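Local coordinates for protein acetyl xylan esterase (Metagenome, PDB 6XYC) that hydrolyses both acetyl and feruloyl esters on complex natural xylans, as a carbohydrate esterase of the alpha/beta hydrolase fold from gut microbiota, at residues A[28-32]-A[107-111]; A[40-46]-A[114-120]; A[50-56]-A[78-84]; A[235-239]-A[253-257]. Residues are numbered along the deposited sequence.

From the N terminus, the first contact segment, on strand 26-32, packs on the turn 107-111, so contact 1 closes a long loop. Strand 39-45 then pairs with strand 114-120 in contact 2; because its two segments alternate with those of contact 1, the two contacts cross, and they touch where Ile110 meets Ala41. Contact 3 lies within both loops: segments 50-56 and 78-84 flank helix 56-69 and strand 73-77. It meets contact 1 through the Asp28–Lys56 salt bridge and contact 2 through Tyr46. Contact 4 follows in series, closing a short helix-to-strand loop near the far edge of the sheet that contacts 1 and 2 also reach.

Contact 1. Residues A[28-32]-A[107-111]; sequences DIYLP and KYNID
Ile29 sets its CD1 methyl squarely over one face of the Tyr108 ring, 3.5 Å from the centroid and 2° off the normal, a CH-pi contact; the ring atom nearest this methyl is Tyr108 CD1 at 3.7 Å. Ile29 takes the m,t rotamer, and so does Leu31, two residues on along extended strand 28-32, on the same side. Leu31 CD1 reaches Tyr108 O at 3.4 Å and Asn109 CB at 4.1 Å. In the alpha/beta hydrolase fold this strand pairs antiparallel with both 8-16 and 73-77, while 107-111 runs from a turn after helix 89-103 into strand 110-111. Asn109 has left-handed backbone angles (61/34), which swing the chain round so that Ile110 follows as strand. The CA atoms of Ile29 and Tyr108 stay 8.1 Å apart, so there is no backbone pairing, and the side chains of Ile29 and Leu31 span the gap. Ile110 CD1 lies 4.3 Å from Ile29 CG2. The Tyr108 hydroxyl bonds to that of Tyr100, and the ring of Trp12 meets it edge-to-face.

Contact 2. Residues A[40-46]-A[114-120]; sequences KAIIIIY and FIGITGF
Phe114, Ile43 and Thr118 give up the most surface here, on two parallel strands whose axes come within 4.4 Å at -22°. The register runs Ala41–Ile115, Ile42–Gly116, Ile43–Ile117, Ile44–Thr118, Ile45–Gly119. Phe114 (chi1 t) starts the ladder: its O accepts from Ala41 N at 3.1 Å, and Ile42 CD1 lies at its ring edge, 3.8 Å from CE2. Ile43 (m,t) is bonded both ways, N to Gly116 O at 2.8 Å and O from Thr118 N at 2.8 Å, while its CD1 packs 3.8 Å from Ile115 CG2. Thr118, on the other face, places CG2 3.6 Å from Ile44 CG2; its OG1 bonds to Val166 O. Gly116 N to Ala41 O (2.9 Å) completes the central rungs; Ile45 N to Thr118 O (3.0 Å) is weak. These are central strands of the alpha/beta hydrolase sheet. The missing side chain leaves room for Ile42 CD1 at Gly116 and for the Ile45 carbonyl at Gly119, where the strand leads into a probable nucleophile elbow at Ser121.

Contact 3. Residues A[50-56]-A[78-84]; sequences WFANNAK and NHRSSME
Ser81 OG donates to Phe51 O at 2.7 Å, tying the loops together, and accepts from Met83 N at 3.0 Å, an ST turn within 78-84. Beside it Ser82 N binds Trp50 O at 2.9 Å. Glu84 OE2 accepts two hydrogen bonds, from Asn53 ND2 (3.0 Å) and Ser81 N (2.9 Å). At the far end Asn78 OD1 receives a weak bond from Lys56 N (3.1 Å), at the start of helix 56-69; a water joins Asn78 ND2 (2.8 Å), which also bonds to Glu23 O, to Asn54 O (3.2 Å). Neither segment is regular; CA atoms pair Phe51–Ser81 at 4.7 Å, and Asn53 CA sits 3.0 Å from His79 O in a CA-H...O contact. Outermost, Met83 CE packs 3.9 Å from Phe51 CD1. Met83 SD lies 4.9 Å from the Phe51 ring centroid, an oblique Met-aromatic contact. These loops follow strands 39-45 and 73-77. With Trp50 touching the bound sulfonyl fluoride, the hydrogen bonds, most with a backbone atom on at least one side, join two irregular loops beside the ligand pocket.

Contact 4. Residues A[235-239]-A[253-257]; sequences HCQSV and TFISV
This is a helix-on-strand contact near the surface, within the beta-alpha-beta unit made by strand 222-227, helix 236-248 and strand 252-257. The first turn of the helix lies over the strand without backbone pairing: the CA atoms of Ser238 and Phe254 are 7.5 Å apart, those of His235 and Ser256 8.2 Å. Phe254 carries most of the packing. With chi1 t and chi2 37° it points at the helix, its CE1 3.5 Å from Ser238 CB and its CE2 3.7 Å from Val239 CG2, while Ser238 C sits over one ring face. The single polar link joins His235 NE2 and Ser256 OG at 2.7 Å, a hydrogen bond in which either could be the donor; chi1 t of His235 carries its imidazole to the strand. That same NE2 lies 3.5 Å from Phe254 CZ, with the two rings oblique, centroids 5.4 Å apart and planes at 47°. His235 O accepts from Val239 N at 3.2 Å. On the side of the helix away from the strand, Cys236 forms the disulfide to Cys180; Ser238 OG binds His226 of strand 222-227, while Ile255, turned away from helix 236-248, packs on Tyr271 of helix 269-284.

Contact 1. Residues A[28-32]-A[107-111]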
loop_
_atom_site.group_PDB
_atom_site.type_symbol
_atom_site.label_atom_id
_atom_site.label_comp_id
_atom_site.label_asym_id
_atom_site.label_seq_id
_atom_site.Cartn_x
_atom_site.Cartn_y
_atom_site.Cartn_z
ATOM N N ASP A 28 -9.994 -4.480 9.112
ATOM C CA ASP A 28 -11.018 -5.495 8.905
ATOM C C ASP A 28 -10.370 -6.715 8.268
ATOM O O ASP A 28 -9.490 -6.581 7.411
ATOM C CB ASP A 28 -12.145 -4.974 8.015
ATOM C CG ASP A 28 -12.760 -3.691 8.537
ATOM O OD1 ASP A 28 -12.776 -3.492 9.773
ATOM O OD2 ASP A 28 -13.219 -2.888 7.701
ATOM N N ILE A 29 -10.801 -7.906 8.682
ATOM C CA ILE A 29 -10.254 -9.157 8.164
ATOM C C ILE A 29 -11.394 -9.985 7.589
ATOM O O ILE A 29 -12.405 -10.200 8.262
ATOM C CB ILE A 29 -9.514 -9.948 9.259
ATOM C CG1 ILE A 29 -8.360 -9.127 9.838
ATOM C CG2 ILE A 29 -8.999 -11.262 8.699
ATOM C CD1 ILE A 29 -7.709 -9.761 11.049
ATOM N N TYR A 30 -11.228 -10.461 6.359
ATOM C CA TYR A 30 -12.206 -11.309 5.686
ATOM C C TYR A 30 -11.523 -12.578 5.193
ATOM O O TYR A 30 -10.434 -12.511 4.616
ATOM C CB TYR A 30 -12.856 -10.592 4.497
ATOM C CG TYR A 30 -13.535 -9.288 4.837
ATOM C CD1 TYR A 30 -14.869 -9.256 5.207
ATOM C CD2 TYR A 30 -12.844 -8.084 4.773
ATOM C CE1 TYR A 30 -15.497 -8.066 5.509
ATOM C CE2 TYR A 30 -13.462 -6.888 5.081
ATOM C CZ TYR A 30 -14.793 -6.885 5.448
ATOM O OH TYR A 30 -15.423 -5.701 5.753
ATOM N N LEU A 31 -12.163 -13.743 5.416
ATOM C CA LEU A 31 -11.662 -15.003 4.883
ATOM C C LEU A 31 -12.566 -15.492 3.750
ATOM O O LEU A 31 -13.784 -15.294 3.810
ATOM C CB LEU A 31 -11.587 -16.083 5.965
ATOM C CG LEU A 31 -10.888 -15.690 7.268
ATOM C CD1 LEU A 31 -10.942 -16.838 8.271
ATOM C CD2 LEU A 31 -9.448 -15.260 7.010
ATOM N N PRO A 32 -12.014 -16.137 2.719
ATOM C CA PRO A 32 -12.831 -16.470 1.544
ATOM C C PRO A 32 -14.004 -17.381 1.876
ATOM O O PRO A 32 -13.973 -18.161 2.830
ATOM C CB PRO A 32 -11.839 -17.164 0.598
ATOM C CG PRO A 32 -10.482 -16.682 1.031
ATOM C CD PRO A 32 -10.586 -16.457 2.520
ATOM N N LYS A 107 -4.603 -17.079 14.872
ATOM C CA LYS A 107 -5.908 -16.764 15.441
ATOM C C LYS A 107 -6.945 -16.491 14.358
ATOM O O LYS A 107 -8.139 -16.720 14.575
ATOM C CB LYS A 107 -5.783 -15.561 16.380
ATOM C CG LYS A 107 -7.024 -14.688 16.510
ATOM C CD LYS A 107 -8.191 -15.422 17.154
ATOM C CE LYS A 107 -9.518 -14.908 16.616
ATOM N NZ LYS A 107 -10.678 -15.745 17.024
ATOM N N TYR A 108 -6.520 -16.002 13.192
ATOM C CA TYR A 108 -7.438 -15.646 12.118
ATOM C C TYR A 108 -7.423 -16.656 10.974
ATOM O O TYR A 108 -7.976 -16.378 9.904
ATOM C CB TYR A 108 -7.105 -14.242 11.604
ATOM C CG TYR A 108 -7.292 -13.156 12.652
ATOM C CD1 TYR A 108 -8.561 -12.792 13.075
ATOM C CD2 TYR A 108 -6.202 -12.496 13.217
ATOM C CE1 TYR A 108 -8.743 -11.808 14.027
ATOM C CE2 TYR A 108 -6.376 -11.504 14.171
ATOM C CZ TYR A 108 -7.652 -11.167 14.572
ATOM O OH TYR A 108 -7.835 -10.186 15.522
ATOM N N ASN A 109 -6.822 -17.828 11.183
ATOM C CA ASN A 109 -6.712 -18.856 10.147
ATOM C C ASN A 109 -5.926 -18.355 8.941
ATOM O O ASN A 109 -6.217 -18.724 7.801
ATOM C CB ASN A 109 -8.091 -19.353 9.706
ATOM C CG ASN A 109 -8.876 -19.961 10.839
ATOM O OD1 ASN A 109 -8.326 -20.297 11.888
ATOM N ND2 ASN A 109 -10.175 -20.120 10.629
ATOM N N ILE A 110 -4.939 -17.502 9.185
ATOM C CA ILE A 110 -4.120 -16.927 8.126
ATOM C C ILE A 110 -2.801 -17.684 8.061
ATOM O O ILE A 110 -2.192 -17.989 9.095
ATOM C CB ILE A 110 -3.891 -15.419 8.352
ATOM C CG1 ILE A 110 -5.187 -14.651 8.075
ATOM C CG2 ILE A 110 -2.768 -14.927 7.458
ATOM C CD1 ILE A 110 -5.197 -13.245 8.604
ATOM N N ASP A 111 -2.375 -18.015 6.840
ATOM C CA ASP A 111 -1.085 -18.634 6.564
ATOM C C ASP A 111 -0.045 -17.531 6.396
ATOM O O ASP A 111 0.004 -16.888 5.338
ATOM C CB ASP A 111 -1.179 -19.502 5.305
ATOM C CG ASP A 111 0.128 -20.179 4.960
ATOM O OD1 ASP A 111 0.120 -21.037 4.059
ATOM O OD2 ASP A 111 1.162 -19.855 5.575
#

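Contact 2. Residues A[40-46]-A[114-120]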
loop_
_atom_site.group_PDB
_atom_site.type_symbol
_atom_site.label_atom_id
_atom_site.label_comp_id
_atom_site.label_asym_id
_atom_site.label_seq_id
_atom_site.Cartn_x
_atom_site.Cartn_y
_atom_site.Cartn_z
ATOM N N LYS A 40 -3.507 -17.710 2.734
ATOM C CA LYS A 40 -2.536 -16.661 2.458
ATOM C C LYS A 40 -3.238 -15.307 2.453
ATOM O O LYS A 40 -4.433 -15.203 2.159
ATOM C CB LYS A 40 -1.844 -16.921 1.117
ATOM C CG LYS A 40 -1.481 -18.388 0.892
ATOM C CD LYS A 40 0.028 -18.608 0.760
ATOM C CE LYS A 40 0.383 -20.086 0.849
ATOM N NZ LYS A 40 1.004 -20.604 -0.406
ATOM N N ALA A 41 -2.493 -14.260 2.801
ATOM C CA ALA A 41 -3.101 -12.985 3.148
ATOM C C ALA A 41 -2.663 -11.863 2.214
ATOM O O ALA A 41 -1.518 -11.820 1.745
ATOM C CB ALA A 41 -2.771 -12.592 4.596
ATOM N N ILE A 42 -3.597 -10.945 1.961
ATOM C CA ILE A 42 -3.331 -9.719 1.212
ATOM C C ILE A 42 -3.815 -8.544 2.052
ATOM O O ILE A 42 -4.995 -8.494 2.428
ATOM C CB ILE A 42 -4.029 -9.703 -0.158
ATOM C CG1 ILE A 42 -3.655 -10.945 -0.976
ATOM C CG2 ILE A 42 -3.677 -8.419 -0.914
ATOM C CD1 ILE A 42 -2.204 -11.011 -1.388
ATOM N N ILE A 43 -2.917 -7.601 2.334
ATOM C CA ILE A 43 -3.276 -6.354 3.000
ATOM C C ILE A 43 -3.622 -5.323 1.936
ATOM O O ILE A 43 -2.881 -5.145 0.960
ATOM C CB ILE A 43 -2.130 -5.862 3.896
ATOM C CG1 ILE A 43 -1.949 -6.818 5.081
ATOM C CG2 ILE A 43 -2.408 -4.448 4.389
ATOM C CD1 ILE A 43 -0.664 -6.617 5.848
ATOM N N ILE A 44 -4.760 -4.650 2.103
ATOM C CA ILE A 44 -5.190 -3.659 1.124
ATOM C C ILE A 44 -5.355 -2.310 1.807
ATOM O O ILE A 44 -5.735 -2.221 2.980
ATOM C CB ILE A 44 -6.495 -4.073 0.408
ATOM C CG1 ILE A 44 -7.706 -3.988 1.338
ATOM C CG2 ILE A 44 -6.374 -5.491 -0.145
ATOM C CD1 ILE A 44 -9.035 -4.245 0.625
ATOM N N ILE A 45 -5.087 -1.247 1.048
ATOM C CA ILE A 45 -5.038 0.108 1.597
ATOM C C ILE A 45 -5.747 1.061 0.643
ATOM O O ILE A 45 -5.385 1.152 -0.536
ATOM C CB ILE A 45 -3.593 0.592 1.832
ATOM C CG1 ILE A 45 -2.768 -0.467 2.568
ATOM C CG2 ILE A 45 -3.607 1.923 2.604
ATOM C CD1 ILE A 45 -1.292 -0.112 2.635
ATOM N N TYR A 46 -6.719 1.802 1.163
ATOM C CA TYR A 46 -7.475 2.747 0.352
ATOM C C TYR A 46 -6.589 3.901 -0.108
ATOM O O TYR A 46 -5.531 4.183 0.466
ATOM C CB TYR A 46 -8.648 3.320 1.149
ATOM C CG TYR A 46 -8.244 3.907 2.490
ATOM C CD1 TYR A 46 -8.442 3.190 3.666
ATOM C CD2 TYR A 46 -7.647 5.163 2.589
ATOM C CE1 TYR A 46 -8.066 3.705 4.891
ATOM C CE2 TYR A 46 -7.277 5.692 3.820
ATOM C CZ TYR A 46 -7.481 4.951 4.968
ATOM O OH TYR A 46 -7.114 5.458 6.192
ATOM N N PHE A 114 2.827 -16.175 3.256
ATOM C CA PHE A 114 2.686 -15.182 2.200
ATOM C C PHE A 114 1.780 -14.063 2.683
ATOM O O PHE A 114 0.615 -14.302 3.015
ATOM C CB PHE A 114 2.118 -15.798 0.919
ATOM C CG PHE A 114 2.066 -14.838 -0.230
ATOM C CD1 PHE A 114 3.197 -14.593 -0.993
ATOM C CD2 PHE A 114 0.897 -14.157 -0.537
ATOM C CE1 PHE A 114 3.158 -13.705 -2.047
ATOM C CE2 PHE A 114 0.852 -13.267 -1.593
ATOM C CZ PHE A 114 1.984 -13.043 -2.352
ATOM N N ILE A 115 2.315 -12.848 2.723
ATOM C CA ILE A 115 1.537 -11.646 3.008
ATOM C C ILE A 115 1.864 -10.657 1.899
ATOM O O ILE A 115 2.929 -10.029 1.914
ATOM C CB ILE A 115 1.846 -11.048 4.382
ATOM C CG1 ILE A 115 1.592 -12.083 5.479
ATOM C CG2 ILE A 115 0.999 -9.807 4.628
ATOM C CD1 ILE A 115 1.871 -11.581 6.891
ATOM N N GLY A 116 0.958 -10.518 0.934
ATOM C CA GLY A 116 1.075 -9.479 -0.065
ATOM C C GLY A 116 0.420 -8.194 0.392
ATOM O O GLY A 116 -0.281 -8.147 1.403
ATOM N N ILE A 117 0.654 -7.133 -0.374
ATOM C CA ILE A 117 0.116 -5.821 -0.031
ATOM C C ILE A 117 -0.221 -5.080 -1.318
ATOM O O ILE A 117 0.496 -5.178 -2.319
ATOM C CB ILE A 117 1.101 -5.031 0.859
ATOM C CG1 ILE A 117 0.399 -3.842 1.506
ATOM C CG2 ILE A 117 2.310 -4.576 0.060
ATOM C CD1 ILE A 117 1.149 -3.234 2.676
ATOM N N THR A 118 -1.334 -4.348 -1.291
ATOM C CA THR A 118 -1.797 -3.610 -2.455
ATOM C C THR A 118 -2.627 -2.423 -1.981
ATOM O O THR A 118 -3.189 -2.432 -0.882
ATOM C CB THR A 118 -2.630 -4.500 -3.396
ATOM O OG1 THR A 118 -3.018 -3.765 -4.559
ATOM C CG2 THR A 118 -3.872 -5.029 -2.684
ATOM N N GLY A 119 -2.676 -1.393 -2.812
ATOM C CA GLY A 119 -3.456 -0.207 -2.512
ATOM C C GLY A 119 -3.574 0.623 -3.767
ATOM O O GLY A 119 -2.847 0.403 -4.746
ATOM N N PHE A 120 -4.502 1.581 -3.751
ATOM C CA PHE A 120 -4.668 2.479 -4.893
ATOM C C PHE A 120 -4.383 3.930 -4.498
ATOM O O PHE A 120 -4.699 4.345 -3.381
ATOM C CB PHE A 120 -6.079 2.326 -5.547
ATOM C CG PHE A 120 -7.241 2.333 -4.585
ATOM C CD1 PHE A 120 -7.633 1.182 -3.923
ATOM C CD2 PHE A 120 -7.975 3.490 -4.394
ATOM C CE1 PHE A 120 -8.703 1.200 -3.056
ATOM C CE2 PHE A 120 -9.046 3.504 -3.541
ATOM C CZ PHE A 120 -9.411 2.362 -2.872
#

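Contact 3. Residues A[50-56]-A[78-84]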
loop_
_atom_site.group_PDB
_atom_site.type_symbol
_atom_site.label_atom_id
_atom_site.label_comp_id
_atom_site.label_asym_id
_atom_site.label_seq_id
_atom_site.Cartn_x
_atom_site.Cartn_y
_atom_site.Cartn_z
ATOM N N TRP A 50 -3.771 10.584 1.235
ATOM C CA TRP A 50 -3.303 10.462 2.618
ATOM C C TRP A 50 -4.218 11.147 3.632
ATOM O O TRP A 50 -3.882 11.189 4.825
ATOM C CB TRP A 50 -1.874 11.000 2.786
ATOM C CG TRP A 50 -0.865 10.279 1.931
ATOM C CD1 TRP A 50 -0.420 9.000 2.092
ATOM C CD2 TRP A 50 -0.183 10.800 0.785
ATOM N NE1 TRP A 50 0.489 8.686 1.111
ATOM C CE2 TRP A 50 0.656 9.776 0.297
ATOM C CE3 TRP A 50 -0.202 12.030 0.120
ATOM C CZ2 TRP A 50 1.468 9.947 -0.821
ATOM C CZ3 TRP A 50 0.605 12.196 -0.987
ATOM C CH2 TRP A 50 1.424 11.161 -1.451
ATOM N N PHE A 51 -5.383 11.655 3.206
ATOM C CA PHE A 51 -6.209 12.461 4.100
ATOM C C PHE A 51 -7.146 11.623 4.967
ATOM O O PHE A 51 -7.544 12.075 6.046
ATOM C CB PHE A 51 -7.064 13.466 3.315
ATOM C CG PHE A 51 -6.306 14.655 2.786
ATOM C CD1 PHE A 51 -5.364 15.311 3.560
ATOM C CD2 PHE A 51 -6.556 15.117 1.499
ATOM C CE1 PHE A 51 -4.670 16.403 3.065
ATOM C CE2 PHE A 51 -5.870 16.204 0.993
ATOM C CZ PHE A 51 -4.930 16.855 1.781
ATOM N N ALA A 52 -7.537 10.431 4.524
ATOM C CA ALA A 52 -8.573 9.671 5.219
ATOM C C ALA A 52 -7.961 8.737 6.256
ATOM O O ALA A 52 -6.899 8.148 6.032
ATOM C CB ALA A 52 -9.411 8.864 4.226
ATOM N N ASN A 53 -8.642 8.607 7.397
ATOM C CA ASN A 53 -8.209 7.704 8.459
ATOM C C ASN A 53 -9.253 6.640 8.783
ATOM O O ASN A 53 -9.123 5.949 9.801
ATOM C CB ASN A 53 -7.861 8.499 9.729
ATOM C CG ASN A 53 -9.068 9.212 10.334
ATOM O OD1 ASN A 53 -10.205 9.026 9.902
ATOM N ND2 ASN A 53 -8.812 10.035 11.344
ATOM N N ASN A 54 -10.274 6.474 7.929
ATOM C CA ASN A 54 -11.413 5.632 8.283
ATOM C C ASN A 54 -12.040 4.928 7.083
ATOM O O ASN A 54 -13.195 4.493 7.175
ATOM C CB ASN A 54 -12.489 6.480 8.977
ATOM C CG ASN A 54 -12.954 7.628 8.118
ATOM O OD1 ASN A 54 -12.406 7.871 7.045
ATOM N ND2 ASN A 54 -13.958 8.346 8.583
ATOM N N ALA A 55 -11.321 4.784 5.972
ATOM C CA ALA A 55 -11.926 4.384 4.711
ATOM C C ALA A 55 -11.649 2.932 4.353
ATOM O O ALA A 55 -11.782 2.557 3.180
ATOM C CB ALA A 55 -11.438 5.294 3.583
ATOM N N LYS A 56 -11.295 2.100 5.335
ATOM C CA LYS A 56 -10.938 0.719 5.024
ATOM C C LYS A 56 -12.076 -0.023 4.334
ATOM O O LYS A 56 -11.827 -0.913 3.515
ATOM C CB LYS A 56 -10.521 -0.017 6.297
ATOM C CG LYS A 56 -11.500 0.085 7.465
ATOM C CD LYS A 56 -10.968 -0.678 8.679
ATOM C CE LYS A 56 -11.749 -0.337 9.937
ATOM N NZ LYS A 56 -13.183 -0.785 9.847
ATOM N N ASN A 78 -6.915 0.845 8.180
ATOM C CA ASN A 78 -6.863 2.295 8.291
ATOM C C ASN A 78 -5.434 2.747 8.585
ATOM O O ASN A 78 -4.610 1.986 9.091
ATOM C CB ASN A 78 -7.801 2.789 9.397
ATOM C CG ASN A 78 -9.259 2.747 8.997
ATOM O OD1 ASN A 78 -9.603 2.688 7.818
ATOM N ND2 ASN A 78 -10.133 2.787 9.995
ATOM N N HIS A 79 -5.145 4.000 8.238
ATOM C CA HIS A 79 -3.929 4.672 8.673
ATOM C C HIS A 79 -4.316 6.080 9.099
ATOM O O HIS A 79 -5.406 6.559 8.782
ATOM C CB HIS A 79 -2.849 4.710 7.583
ATOM C CG HIS A 79 -3.229 5.503 6.376
ATOM N ND1 HIS A 79 -3.284 6.878 6.374
ATOM C CD2 HIS A 79 -3.576 5.108 5.128
ATOM C CE1 HIS A 79 -3.649 7.298 5.175
ATOM N NE2 HIS A 79 -3.833 6.244 4.400
ATOM N N ARG A 80 -3.432 6.736 9.844
ATOM C CA ARG A 80 -3.740 8.070 10.341
ATOM C C ARG A 80 -3.741 9.082 9.201
ATOM O O ARG A 80 -3.022 8.938 8.207
ATOM C CB ARG A 80 -2.737 8.496 11.410
ATOM C CG ARG A 80 -3.036 7.959 12.794
ATOM C CD ARG A 80 -1.892 8.267 13.745
ATOM N NE ARG A 80 -0.717 7.462 13.447
ATOM C CZ ARG A 80 0.483 7.649 13.989
ATOM N NH1 ARG A 80 0.671 8.619 14.875
ATOM N NH2 ARG A 80 1.497 6.862 13.650
ATOM N N SER A 81 -4.568 10.113 9.355
ATOM C CA SER A 81 -4.646 11.176 8.363
ATOM C C SER A 81 -3.391 12.039 8.396
ATOM O O SER A 81 -2.816 12.296 9.460
ATOM C CB SER A 81 -5.880 12.048 8.621
ATOM O OG SER A 81 -5.854 13.231 7.835
ATOM N N SER A 82 -2.958 12.481 7.216
ATOM C CA SER A 82 -1.869 13.445 7.151
ATOM C C SER A 82 -2.185 14.697 7.951
ATOM O O SER A 82 -1.261 15.400 8.372
ATOM C CB SER A 82 -1.573 13.819 5.699
ATOM O OG SER A 82 -2.678 14.480 5.111
ATOM N N MET A 83 -3.467 14.998 8.167
ATOM C CA MET A 83 -3.846 16.189 8.913
ATOM C C MET A 83 -3.750 16.001 10.421
ATOM O O MET A 83 -3.782 16.997 11.149
ATOM C CB MET A 83 -5.268 16.607 8.532
ATOM C CG MET A 83 -5.397 17.069 7.091
ATOM S SD MET A 83 -7.106 17.384 6.639
ATOM C CE MET A 83 -7.750 15.715 6.645
ATOM N N GLU A 84 -3.624 14.765 10.906
ATOM C CA GLU A 84 -3.460 14.506 12.332
ATOM C C GLU A 84 -2.055 14.056 12.712
ATOM O O GLU A 84 -1.682 14.177 13.881
ATOM C CB GLU A 84 -4.474 13.456 12.819
ATOM C CG GLU A 84 -4.236 12.038 12.332
ATOM C CD GLU A 84 -5.349 11.082 12.752
ATOM O OE1 GLU A 84 -5.701 11.055 13.951
ATOM O OE2 GLU A 84 -5.868 10.349 11.885
HETATM O O HOH W 1 -12.871 3.257 10.102
#

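Contact 4. Residues A[235-239]-A[253-257]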
loop_
_atom_site.group_PDB
_atom_site.type_symbol
_atom_site.label_atom_id
_atom_site.label_comp_id
_atom_site.label_asym_id
_atom_site.label_seq_id
_atom_site.Cartn_x
_atom_site.Cartn_y
_atom_site.Cartn_z
ATOM N N HIS A 235 0.315 9.160 -15.110
ATOM C CA HIS A 235 0.908 7.928 -15.626
ATOM C C HIS A 235 2.431 7.927 -15.529
ATOM O O HIS A 235 3.048 6.878 -15.295
ATOM C CB HIS A 235 0.427 7.800 -17.078
ATOM C CG HIS A 235 0.741 6.503 -17.750
ATOM N ND1 HIS A 235 1.821 6.354 -18.593
ATOM C CD2 HIS A 235 0.066 5.329 -17.788
ATOM C CE1 HIS A 235 1.829 5.124 -19.074
ATOM N NE2 HIS A 235 0.777 4.481 -18.600
ATOM N N CYS A 236 3.059 9.091 -15.708
ATOM C CA CYS A 236 4.516 9.146 -15.669
ATOM C C CYS A 236 5.069 8.578 -14.370
ATOM O O CYS A 236 6.187 8.046 -14.349
ATOM C CB CYS A 236 4.984 10.591 -15.853
ATOM S SG CYS A 236 4.430 11.754 -14.560
ATOM N N GLN A 237 4.303 8.671 -13.280
ATOM C CA GLN A 237 4.771 8.159 -11.997
ATOM C C GLN A 237 5.068 6.664 -12.069
ATOM O O GLN A 237 6.102 6.198 -11.570
ATOM C CB GLN A 237 3.729 8.456 -10.917
ATOM C CG GLN A 237 3.632 9.927 -10.550
ATOM C CD GLN A 237 4.738 10.365 -9.622
ATOM O OE1 GLN A 237 4.905 9.807 -8.538
ATOM N NE2 GLN A 237 5.496 11.369 -10.033
ATOM N N SER A 238 4.175 5.892 -12.692
ATOM C CA SER A 238 4.384 4.452 -12.800
ATOM C C SER A 238 5.402 4.096 -13.879
ATOM O O SER A 238 6.145 3.116 -13.722
ATOM C CB SER A 238 3.053 3.753 -13.073
ATOM O OG SER A 238 2.202 3.833 -11.937
ATOM N N VAL A 239 5.447 4.856 -14.977
ATOM C CA VAL A 239 6.530 4.690 -15.944
ATOM C C VAL A 239 7.872 4.823 -15.236
ATOM O O VAL A 239 8.773 3.992 -15.398
ATOM C CB VAL A 239 6.394 5.717 -17.083
ATOM C CG1 VAL A 239 7.631 5.698 -17.952
ATOM C CG2 VAL A 239 5.141 5.444 -17.906
ATOM N N THR A 253 6.416 -5.581 -13.123
ATOM C CA THR A 253 5.516 -5.705 -14.261
ATOM C C THR A 253 4.641 -4.464 -14.295
ATOM O O THR A 253 4.026 -4.110 -13.284
ATOM C CB THR A 253 4.653 -6.968 -14.155
ATOM O OG1 THR A 253 5.503 -8.116 -14.059
ATOM C CG2 THR A 253 3.751 -7.106 -15.374
ATOM N N PHE A 254 4.603 -3.791 -15.442
ATOM C CA PHE A 254 3.870 -2.537 -15.587
ATOM C C PHE A 254 2.757 -2.742 -16.605
ATOM O O PHE A 254 3.027 -3.064 -17.771
ATOM C CB PHE A 254 4.792 -1.394 -16.014
ATOM C CG PHE A 254 4.076 -0.085 -16.240
ATOM C CD1 PHE A 254 3.009 0.291 -15.434
ATOM C CD2 PHE A 254 4.469 0.768 -17.255
ATOM C CE1 PHE A 254 2.348 1.488 -15.646
ATOM C CE2 PHE A 254 3.818 1.966 -17.466
ATOM C CZ PHE A 254 2.757 2.326 -16.664
ATOM N N ILE A 255 1.513 -2.556 -16.165
ATOM C CA ILE A 255 0.342 -2.672 -17.022
ATOM C C ILE A 255 -0.288 -1.290 -17.147
ATOM O O ILE A 255 -0.768 -0.726 -16.155
ATOM C CB ILE A 255 -0.669 -3.686 -16.470
ATOM C CG1 ILE A 255 -0.106 -5.105 -16.584
ATOM C CG2 ILE A 255 -1.987 -3.586 -17.214
ATOM C CD1 ILE A 255 -0.917 -6.158 -15.838
ATOM N N SER A 256 -0.281 -0.750 -18.363
ATOM C CA SER A 256 -0.892 0.535 -18.666
ATOM C C SER A 256 -2.305 0.280 -19.171
ATOM O O SER A 256 -2.505 -0.547 -20.066
ATOM C CB SER A 256 -0.070 1.283 -19.721
ATOM O OG SER A 256 -0.600 2.575 -19.957
ATOM N N VAL A 257 -3.279 0.971 -18.588
ATOM C CA VAL A 257 -4.692 0.780 -18.914
ATOM C C VAL A 257 -5.078 1.841 -19.940
ATOM O O VAL A 257 -5.113 3.037 -19.599
ATOM C CB VAL A 257 -5.576 0.865 -17.662
ATOM C CG1 VAL A 257 -7.046 0.682 -18.034
ATOM C CG2 VAL A 257 -5.152 -0.177 -16.624
#